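Local coordinates for diaminopimelate decarboxylase (Methanocaldococcus jannaschii, PDB 1TWI), which catalyses the pyridoxal-phosphate-dependent decarboxylation of meso-diaminopimelate to L-lysine, the last step of lysine biosynthesis, as a homodimer, at residues Gly355-Ser360 with Asn396-Pro401; Ile320-Asn325 with Asp362-Asp367; Phe28-Tyr33 with Leu303-His308. All blocks are in the same frame, centred on the assembly; numbering follows the deposited sequence.

How the interactions relate
From the N terminus, the chain runs through residues 28-33 onto strand 32-36 of the mixed sheet, then builds the parallel-stranded barrel, and returns on strand 300-311. Interaction 3 closes this loop of 269 residues and so joins the start of the chain to the domain that follows the barrel. Interactions 1 and 2 come later and cross: 320-325, 355-360, 362-367 and 396-401 follow in that order, with the partners alternating. Interaction 2 ties the end of strand 316-320 to strand 363-371, and interaction 1 draws two loops together at the dimer interface. Asp321 links interactions 2 and 3, Asp362 reaches from interaction 2 to interaction 1, and Pro401 packs on Pro31 and Tyr33.

Interaction 1: residues Gly355-Ser360 with Asn396-Pro401; sequences GGLCES and NARGRP. With PLP (pyridoxal-5'-phosphate), chain F.
Leu357 lies across two side chains of the 396-401 loop, one for each methyl. Its CG stands anti to its own carbonyl carbon, beside the backbone N (chi1 -74°). From there, CD2 packs against the carbons of Asn396, with Leu357 CD2 3.7 Å from Asn396 CG. CD1 covers one face of the Arg398 guanidinium, and Leu357 CD1 comes to 3.5 Å from Arg398 NE. Arg398 runs extended from CG to NE, and its CD lies 3.6 Å from Leu357 CD1. The guanidinium also reaches the 355-360 backbone through solvent. One water lies at the guanidinium edge, in its plane, accepting from Arg398 NE (2.9 Å) and donating to Gly356 O (3.2 Å). A second water makes only weak bonds, from Gly356 N and Arg398 NH1. Gly356, with no side chain, lets its carbonyl O come within 3.6 Å of Arg398 NH2. Beyond the leucine, Cys358 SG sits between its backbone N and carbonyl carbon (chi1 63°), 3.4 Å from O4A of the cofactor; Cys358 CB is as near to the same oxygen. The pyridoxal phosphate is held by Ser213, Gly250 and Tyr387 of the second subunit, so this is the composite active site expected of class-II decarboxylase dimers. Cys358 is the predicted proton donor, and Glu359, part of the lysine pocket, hydrogen-bonds to Tyr395. Lys179 of the second subunit hydrogen-bonds to Gly355 O and Leu357 O. The 355-360 loop joins strand 348-354 to strand 363-371, whereas the loop holding Asn396 and Arg398 leads directly into strand 402-407; both loops thus lie at strand ends of the beta domain, facing the other subunit.

Interaction 2: residues Ile320-Asn325 with Asp362-Asp367; sequences IDAGMN and DVFGRD
Phe364 turns the edge of its ring to the Ala322-Gly323 peptide, Ala322 O and Gly323 N lying near the ring plane. The closest approach at this edge is Ala322 O to Phe364 CE2, 3.2 Å. Gly323 closes on the far end of the ring, its C atom 3.4 Å from Phe364 CZ. Apolar contacts come from two more residues: Ile320 CD1 rests 3.9 Å from Phe364 CD2, and Ala322 CB touches CZ and CE2. Two residues earlier, Asp362 provides the hydrogen bond between the segments, Met324 N to Asp362 OD1, at 2.7 Å and 143° at the hydrogen. The N-H meets OD1 from above the carboxylate plane, 46° out of it. Asp362 CG is anti to its backbone N (chi1 171°), and the Met324 side chain crosses it, with Met324 SD 3.7 Å from Asp362 CB. The second carboxylate oxygen accepts from Leu357 N and forms a salt bridge with Lys179 of the second subunit, so one buried aspartate ties together two loops and the dimer partner. Met324 also touches Glu359, an inferred substrate-binding residue, so the contact adjoins the loop that carries Glu359. Phe364 and Gly365 form a classic beta bulge opposite Ile353. Segment 320-325 runs from strand 316-320 towards helix 329-333, while Ile320 and Phe364 both pack on Ile381 of strand 378-382.

Interaction 3: residues Phe28-Tyr33 with Leu303-His308; sequences FGTPLY and LGKVHH
Thr30 and Lys305 cross at about a right angle, with the hydroxyl of one against the first methylene of the other. Thr30 OG1 is 3.5 Å from Lys305 CB, and the CG2 methyl lies over the backbone between Leu303 and Lys305. OG1 sits between the threonine's backbone N and carbonyl carbon (chi1 44°). Its polar partner is Asp321, whose carboxylate also accepts from Lys305 N and His307 NE2, so this one side chain gathers both segments. Lys305 bends at chi3 (68°), which sets its CE 4.1 Å from Thr30 OG1. Next along the chain, Leu32 and Leu303 form an antiparallel hydrogen-bonded pair and extend their side chains on the same face of the sheet, Leu32 CD2 lying 4.3 Å from Leu303 CD1. Leu303 N to Leu32 O measures 2.8 Å and is nearly straight, 174° at the hydrogen. The return bond, Leu32 N to Leu303 O, measures 2.9 Å. Leu303 O is also approached by the CA of Pro31, a CA-H...O contact of 3.3 Å. This pair fastens strand 32-36, which precedes the parallel-stranded barrel, to strand 300-311, which follows it, and so places the N-terminal portion in the C-terminal beta domain, as in other fold-type III pyridoxal enzymes. On its other side, strand 32-36 runs parallel to strand 402-407, and Leu303 packs on Val378 and Ala380 of strand 378-382. The approach to the pair is a sharp one: helix 21-28 gives way at Gly29, which has a positive phi, and the peptide between Thr30 and Pro31 is cis. Further along strand 300-311, His307 and His308 make a classic beta bulge opposite Met319, and His308 hydrogen-bonds to Ser137 and Lys115 of the second subunit.

Interaction 1: residues Gly355-Ser360 with Asn396-Pro401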
loop_
_atom_site.group_PDB
_atom_site.type_symbol
_atom_site.label_atom_id
_atom_site.label_comp_id
_atom_site.label_asym_id
_atom_site.label_seq_id
_atom_site.Cartn_x
_atom_site.Cartn_y
_atom_site.Cartn_z
ATOM N N GLY A 355 -10.183 1.116 11.099
ATOM C CA GLY A 355 -10.192 2.416 10.459
ATOM C C GLY A 355 -11.497 2.463 9.657
ATOM O O GLY A 355 -12.308 1.537 9.738
ATOM N N GLY A 356 -11.714 3.523 8.882
ATOM C CA GLY A 356 -12.952 3.611 8.122
ATOM C C GLY A 356 -12.922 3.235 6.629
ATOM O O GLY A 356 -13.864 3.572 5.888
ATOM N N LEU A 357 -11.885 2.536 6.177
ATOM C CA LEU A 357 -11.832 2.203 4.757
ATOM C C LEU A 357 -12.676 0.962 4.476
ATOM O O LEU A 357 -12.898 0.128 5.385
ATOM C CB LEU A 357 -10.367 1.985 4.289
ATOM C CG LEU A 357 -9.542 3.299 4.151
ATOM C CD1 LEU A 357 -9.009 3.762 5.553
ATOM C CD2 LEU A 357 -8.304 3.022 3.213
ATOM N N CYS A 358 -13.101 0.829 3.205
ATOM C CA CYS A 358 -13.944 -0.289 2.709
ATOM C C CYS A 358 -13.339 -1.664 2.787
ATOM O O CYS A 358 -14.036 -2.644 2.540
ATOM C CB CYS A 358 -14.237 -0.143 1.226
ATOM S SG CYS A 358 -12.680 -0.217 0.203
ATOM N N GLU A 359 -12.056 -1.729 3.066
ATOM C CA GLU A 359 -11.284 -2.960 3.088
ATOM C C GLU A 359 -11.508 -3.739 4.389
ATOM O O GLU A 359 -11.369 -3.196 5.484
ATOM C CB GLU A 359 -9.788 -2.585 2.932
ATOM C CG GLU A 359 -8.947 -3.364 1.954
ATOM C CD GLU A 359 -9.721 -3.794 0.772
ATOM O OE1 GLU A 359 -10.221 -4.921 0.821
ATOM O OE2 GLU A 359 -9.861 -3.018 -0.191
ATOM N N SER A 360 -11.849 -5.020 4.248
ATOM C CA SER A 360 -12.107 -5.845 5.395
ATOM C C SER A 360 -10.880 -5.945 6.266
ATOM O O SER A 360 -10.976 -6.024 7.490
ATOM C CB SER A 360 -12.538 -7.237 4.963
ATOM O OG SER A 360 -13.538 -7.652 5.860
ATOM N N ASN A 396 -8.963 5.056 -0.961
ATOM C CA ASN A 396 -10.311 5.522 -0.545
ATOM C C ASN A 396 -10.336 7.061 -0.581
ATOM O O ASN A 396 -11.172 7.669 0.058
ATOM C CB ASN A 396 -10.714 5.027 0.873
ATOM C CG ASN A 396 -11.173 3.572 0.876
ATOM O OD1 ASN A 396 -10.712 2.742 0.076
ATOM N ND2 ASN A 396 -12.068 3.264 1.763
ATOM N N ALA A 397 -9.428 7.665 -1.362
ATOM C CA ALA A 397 -9.308 9.129 -1.507
ATOM C C ALA A 397 -9.212 9.841 -0.154
ATOM O O ALA A 397 -9.993 10.746 0.157
ATOM C CB ALA A 397 -10.497 9.724 -2.354
ATOM N N ARG A 398 -8.231 9.414 0.631
ATOM C CA ARG A 398 -7.992 9.976 1.961
ATOM C C ARG A 398 -6.593 10.590 1.920
ATOM O O ARG A 398 -5.646 9.947 1.434
ATOM C CB ARG A 398 -8.011 8.866 3.030
ATOM C CG ARG A 398 -9.356 8.301 3.326
ATOM C CD ARG A 398 -9.229 7.112 4.288
ATOM N NE ARG A 398 -10.598 6.793 4.640
ATOM C CZ ARG A 398 -11.148 7.080 5.814
ATOM N NH1 ARG A 398 -10.386 7.663 6.760
ATOM N NH2 ARG A 398 -12.468 6.879 5.981
ATOM N N GLY A 399 -6.464 11.831 2.387
ATOM C CA GLY A 399 -5.149 12.457 2.390
ATOM C C GLY A 399 -4.129 11.806 3.360
ATOM O O GLY A 399 -4.510 11.257 4.413
ATOM N N ARG A 400 -2.841 11.845 3.029
ATOM C CA ARG A 400 -1.867 11.261 3.958
ATOM C C ARG A 400 -1.879 12.195 5.146
ATOM O O ARG A 400 -2.057 13.419 5.015
ATOM C CB ARG A 400 -0.498 11.086 3.300
ATOM C CG ARG A 400 -0.550 9.810 2.389
ATOM C CD ARG A 400 0.646 9.703 1.491
ATOM N NE ARG A 400 0.642 10.761 0.476
ATOM C CZ ARG A 400 1.634 10.936 -0.400
ATOM N NH1 ARG A 400 2.688 10.121 -0.380
ATOM N NH2 ARG A 400 1.599 11.935 -1.275
ATOM N N PRO A 401 -1.686 11.635 6.341
ATOM C CA PRO A 401 -1.723 12.427 7.567
ATOM C C PRO A 401 -0.579 13.355 7.921
ATOM O O PRO A 401 0.531 13.272 7.382
ATOM C CB PRO A 401 -1.878 11.349 8.611
ATOM C CG PRO A 401 -0.915 10.272 8.042
ATOM C CD PRO A 401 -1.155 10.268 6.599
HETATM N N1 PLP F . -19.509 -1.463 -2.541
HETATM C C2 PLP F . -18.911 -1.508 -1.321
HETATM C C2A PLP F . -19.827 -1.186 -0.152
HETATM C C3 PLP F . -17.578 -1.889 -1.281
HETATM O O3 PLP F . -16.980 -1.927 -0.070
HETATM C C4 PLP F . -16.839 -2.161 -2.415
HETATM C C4A PLP F . -15.335 -2.583 -2.293
HETATM O O4A PLP F . -14.816 -2.534 -1.143
HETATM C C5 PLP F . -17.502 -2.120 -3.688
HETATM C C6 PLP F . -18.811 -1.738 -3.673
HETATM C C5A PLP F . -16.909 -2.407 -5.019
HETATM O O4P PLP F . -16.439 -3.755 -5.171
HETATM P P PLP F . -15.911 -4.278 -6.579
HETATM O O1P PLP F . -15.473 -5.698 -6.282
HETATM O O2P PLP F . -14.772 -3.350 -6.952
HETATM O O3P PLP F . -17.026 -4.242 -7.537
HETATM O O HOH W 1 -12.956 5.462 3.498
HETATM O O HOH W 2 -11.110 6.199 9.495
#

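Interaction 2: residues Ile320-Asn325 with Asp362-Asp367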
loop_
_atom_site.group_PDB
_atom_site.type_symbol
_atom_site.label_atom_id
_atom_site.label_comp_id
_atom_site.label_asym_id
_atom_site.label_seq_id
_atom_site.Cartn_x
_atom_site.Cartn_y
_atom_site.Cartn_z
ATOM N N ILE A 320 -11.831 4.273 14.440
ATOM C CA ILE A 320 -11.027 5.472 14.553
ATOM C C ILE A 320 -10.727 6.159 13.220
ATOM O O ILE A 320 -10.913 5.556 12.144
ATOM C CB ILE A 320 -9.676 5.175 15.304
ATOM C CG1 ILE A 320 -8.862 4.115 14.540
ATOM C CG2 ILE A 320 -9.976 4.675 16.789
ATOM C CD1 ILE A 320 -7.491 3.919 15.176
ATOM N N ASP A 321 -10.251 7.412 13.275
ATOM C CA ASP A 321 -9.971 8.122 12.034
ATOM C C ASP A 321 -8.622 7.849 11.368
ATOM O O ASP A 321 -8.304 8.443 10.330
ATOM C CB ASP A 321 -10.267 9.632 12.159
ATOM C CG ASP A 321 -9.497 10.313 13.256
ATOM O OD1 ASP A 321 -8.458 9.761 13.733
ATOM O OD2 ASP A 321 -9.941 11.436 13.643
ATOM N N ALA A 322 -7.848 6.952 11.962
ATOM C CA ALA A 322 -6.617 6.470 11.338
ATOM C C ALA A 322 -7.088 5.258 10.536
ATOM O O ALA A 322 -8.041 4.560 10.927
ATOM C CB ALA A 322 -5.597 6.016 12.375
ATOM N N GLY A 323 -6.397 4.948 9.449
ATOM C CA GLY A 323 -6.833 3.827 8.630
ATOM C C GLY A 323 -5.652 3.212 7.906
ATOM O O GLY A 323 -4.545 3.749 7.932
ATOM N N MET A 324 -5.881 2.092 7.233
ATOM C CA MET A 324 -4.795 1.418 6.538
ATOM C C MET A 324 -4.025 2.325 5.538
ATOM O O MET A 324 -2.837 2.088 5.300
ATOM C CB MET A 324 -5.326 0.169 5.815
ATOM C CG MET A 324 -6.314 0.473 4.678
ATOM S SD MET A 324 -6.897 -1.049 3.891
ATOM C CE MET A 324 -5.543 -1.393 2.690
ATOM N N ASN A 325 -4.680 3.318 4.937
ATOM C CA ASN A 325 -3.949 4.198 4.000
ATOM C C ASN A 325 -2.860 5.036 4.789
ATOM O O ASN A 325 -1.831 5.483 4.231
ATOM C CB ASN A 325 -4.944 5.148 3.297
ATOM C CG ASN A 325 -5.531 6.171 4.263
ATOM O OD1 ASN A 325 -6.330 5.830 5.171
ATOM N ND2 ASN A 325 -5.117 7.431 4.098
ATOM N N ASP A 362 -8.851 -3.559 6.822
ATOM C CA ASP A 362 -8.525 -2.286 7.475
ATOM C C ASP A 362 -8.964 -2.372 8.967
ATOM O O ASP A 362 -9.941 -1.759 9.407
ATOM C CB ASP A 362 -9.205 -1.082 6.755
ATOM C CG ASP A 362 -9.064 0.226 7.552
ATOM O OD1 ASP A 362 -7.954 0.517 8.056
ATOM O OD2 ASP A 362 -10.053 0.955 7.692
ATOM N N VAL A 363 -8.184 -3.127 9.726
ATOM C CA VAL A 363 -8.408 -3.378 11.138
ATOM C C VAL A 363 -7.006 -3.284 11.767
ATOM O O VAL A 363 -6.063 -3.963 11.313
ATOM C CB VAL A 363 -8.978 -4.825 11.323
ATOM C CG1 VAL A 363 -8.989 -5.228 12.812
ATOM C CG2 VAL A 363 -10.414 -4.902 10.731
ATOM N N PHE A 364 -6.853 -2.465 12.790
ATOM C CA PHE A 364 -5.538 -2.330 13.431
ATOM C C PHE A 364 -5.259 -3.397 14.505
ATOM O O PHE A 364 -4.108 -3.668 14.818
ATOM C CB PHE A 364 -5.409 -0.936 14.081
ATOM C CG PHE A 364 -5.278 0.182 13.074
ATOM C CD1 PHE A 364 -4.076 0.374 12.379
ATOM C CD2 PHE A 364 -6.369 1.005 12.784
ATOM C CE1 PHE A 364 -3.973 1.392 11.391
ATOM C CE2 PHE A 364 -6.280 2.010 11.811
ATOM C CZ PHE A 364 -5.079 2.201 11.112
ATOM N N GLY A 365 -6.301 -3.969 15.092
ATOM C CA GLY A 365 -6.063 -4.978 16.122
ATOM C C GLY A 365 -7.386 -5.605 16.515
ATOM O O GLY A 365 -8.451 -4.965 16.445
ATOM N N ARG A 366 -7.335 -6.859 16.944
ATOM C CA ARG A 366 -8.544 -7.585 17.333
ATOM C C ARG A 366 -8.437 -8.110 18.791
ATOM O O ARG A 366 -7.339 -8.465 19.278
ATOM C CB ARG A 366 -8.729 -8.770 16.376
ATOM C CG ARG A 366 -8.992 -8.398 14.927
ATOM C CD ARG A 366 -8.990 -9.655 14.043
ATOM N NE ARG A 366 -9.550 -9.420 12.696
ATOM C CZ ARG A 366 -8.903 -8.827 11.681
ATOM N NH1 ARG A 366 -7.652 -8.384 11.823
ATOM N NH2 ARG A 366 -9.501 -8.685 10.496
ATOM N N ASP A 367 -9.570 -8.124 19.486
ATOM C CA ASP A 367 -9.606 -8.629 20.839
ATOM C C ASP A 367 -8.541 -8.017 21.717
ATOM O O ASP A 367 -7.803 -8.725 22.378
ATOM C CB ASP A 367 -9.454 -10.144 20.788
ATOM C CG ASP A 367 -10.528 -10.789 19.914
ATOM O OD1 ASP A 367 -10.228 -11.774 19.230
ATOM O OD2 ASP A 367 -11.685 -10.296 19.889
#

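Interaction 3: residues Phe28-Tyr33 with Leu303-His308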
loop_
_atom_site.group_PDB
_atom_site.type_symbol
_atom_site.label_atom_id
_atom_site.label_comp_id
_atom_site.label_asym_id
_atom_site.label_seq_id
_atom_site.Cartn_x
_atom_site.Cartn_y
_atom_site.Cartn_z
ATOM N N PHE A 28 -3.069 19.420 16.733
ATOM C CA PHE A 28 -2.733 19.133 15.340
ATOM C C PHE A 28 -3.759 18.328 14.530
ATOM O O PHE A 28 -3.605 18.218 13.315
ATOM C CB PHE A 28 -1.362 18.445 15.262
ATOM C CG PHE A 28 -0.228 19.285 15.760
ATOM C CD1 PHE A 28 0.395 20.232 14.913
ATOM C CD2 PHE A 28 0.244 19.144 17.082
ATOM C CE1 PHE A 28 1.474 21.016 15.375
ATOM C CE2 PHE A 28 1.304 19.921 17.555
ATOM C CZ PHE A 28 1.928 20.859 16.708
ATOM N N GLY A 29 -4.796 17.807 15.178
ATOM C CA GLY A 29 -5.803 17.040 14.476
ATOM C C GLY A 29 -5.419 15.577 14.381
ATOM O O GLY A 29 -4.269 15.218 14.648
ATOM N N THR A 30 -6.375 14.726 14.050
ATOM C CA THR A 30 -6.115 13.289 13.890
ATOM C C THR A 30 -6.569 12.888 12.454
ATOM O O THR A 30 -7.425 13.550 11.895
ATOM C CB THR A 30 -6.937 12.474 14.929
ATOM O OG1 THR A 30 -8.256 13.001 14.989
ATOM C CG2 THR A 30 -6.332 12.599 16.322
ATOM N N PRO A 31 -6.030 11.785 11.877
ATOM C CA PRO A 31 -4.987 10.932 12.457
ATOM C C PRO A 31 -3.665 11.658 12.495
ATOM O O PRO A 31 -3.415 12.527 11.677
ATOM C CB PRO A 31 -4.972 9.714 11.530
ATOM C CG PRO A 31 -5.274 10.317 10.197
ATOM C CD PRO A 31 -6.376 11.343 10.509
ATOM N N LEU A 32 -2.791 11.319 13.441
ATOM C CA LEU A 32 -1.508 12.028 13.552
ATOM C C LEU A 32 -0.318 11.107 13.888
ATOM O O LEU A 32 -0.395 10.349 14.846
ATOM C CB LEU A 32 -1.604 13.069 14.708
ATOM C CG LEU A 32 -0.427 13.993 15.009
ATOM C CD1 LEU A 32 -0.389 15.030 13.892
ATOM C CD2 LEU A 32 -0.605 14.747 16.351
ATOM N N TYR A 33 0.782 11.218 13.152
ATOM C CA TYR A 33 2.000 10.470 13.482
ATOM C C TYR A 33 2.795 11.367 14.420
ATOM O O TYR A 33 2.915 12.596 14.177
ATOM C CB TYR A 33 2.878 10.247 12.246
ATOM C CG TYR A 33 2.558 8.974 11.477
ATOM C CD1 TYR A 33 3.111 7.751 11.864
ATOM C CD2 TYR A 33 1.740 8.988 10.361
ATOM C CE1 TYR A 33 2.869 6.589 11.156
ATOM C CE2 TYR A 33 1.472 7.792 9.631
ATOM C CZ TYR A 33 2.055 6.606 10.056
ATOM O OH TYR A 33 1.870 5.404 9.395
ATOM N N LEU A 303 -1.734 8.429 16.379
ATOM C CA LEU A 303 -2.917 8.751 17.177
ATOM C C LEU A 303 -4.131 8.820 16.276
ATOM O O LEU A 303 -4.090 9.415 15.195
ATOM C CB LEU A 303 -2.733 10.124 17.880
ATOM C CG LEU A 303 -1.387 10.282 18.607
ATOM C CD1 LEU A 303 -1.275 11.675 19.295
ATOM C CD2 LEU A 303 -1.241 9.164 19.623
ATOM N N GLY A 304 -5.199 8.172 16.709
ATOM C CA GLY A 304 -6.430 8.146 15.945
ATOM C C GLY A 304 -7.591 8.382 16.906
ATOM O O GLY A 304 -7.662 7.762 17.966
ATOM N N LYS A 305 -8.472 9.301 16.555
ATOM C CA LYS A 305 -9.586 9.570 17.394
ATOM C C LYS A 305 -10.740 8.611 17.106
ATOM O O LYS A 305 -11.010 8.210 15.934
ATOM C CB LYS A 305 -10.024 11.033 17.229
ATOM C CG LYS A 305 -11.327 11.390 17.999
ATOM C CD LYS A 305 -11.521 12.946 18.172
ATOM C CE LYS A 305 -11.794 13.650 16.859
ATOM N NZ LYS A 305 -12.113 15.101 17.139
ATOM N N VAL A 306 -11.434 8.247 18.179
ATOM C CA VAL A 306 -12.595 7.364 18.084
ATOM C C VAL A 306 -13.842 8.118 17.674
ATOM O O VAL A 306 -14.280 9.026 18.403
ATOM C CB VAL A 306 -12.851 6.692 19.449
ATOM C CG1 VAL A 306 -14.120 5.832 19.363
ATOM C CG2 VAL A 306 -11.610 5.797 19.800
ATOM N N HIS A 307 -14.431 7.759 16.529
ATOM C CA HIS A 307 -15.657 8.477 16.123
ATOM C C HIS A 307 -16.902 7.649 16.390
ATOM O O HIS A 307 -17.980 8.215 16.569
ATOM C CB HIS A 307 -15.585 8.878 14.635
ATOM C CG HIS A 307 -14.574 9.940 14.366
ATOM N ND1 HIS A 307 -14.914 11.254 14.159
ATOM C CD2 HIS A 307 -13.215 9.896 14.333
ATOM C CE1 HIS A 307 -13.817 11.979 14.006
ATOM N NE2 HIS A 307 -12.769 11.177 14.110
ATOM N N HIS A 308 -16.764 6.325 16.448
ATOM C CA HIS A 308 -17.942 5.462 16.697
ATOM C C HIS A 308 -17.592 4.200 17.460
ATOM O O HIS A 308 -16.488 3.658 17.304
ATOM C CB HIS A 308 -18.572 5.000 15.386
ATOM C CG HIS A 308 -19.028 6.114 14.507
ATOM N ND1 HIS A 308 -20.148 6.852 14.787
ATOM C CD2 HIS A 308 -18.540 6.604 13.337
ATOM C CE1 HIS A 308 -20.340 7.752 13.840
ATOM N NE2 HIS A 308 -19.376 7.623 12.944
#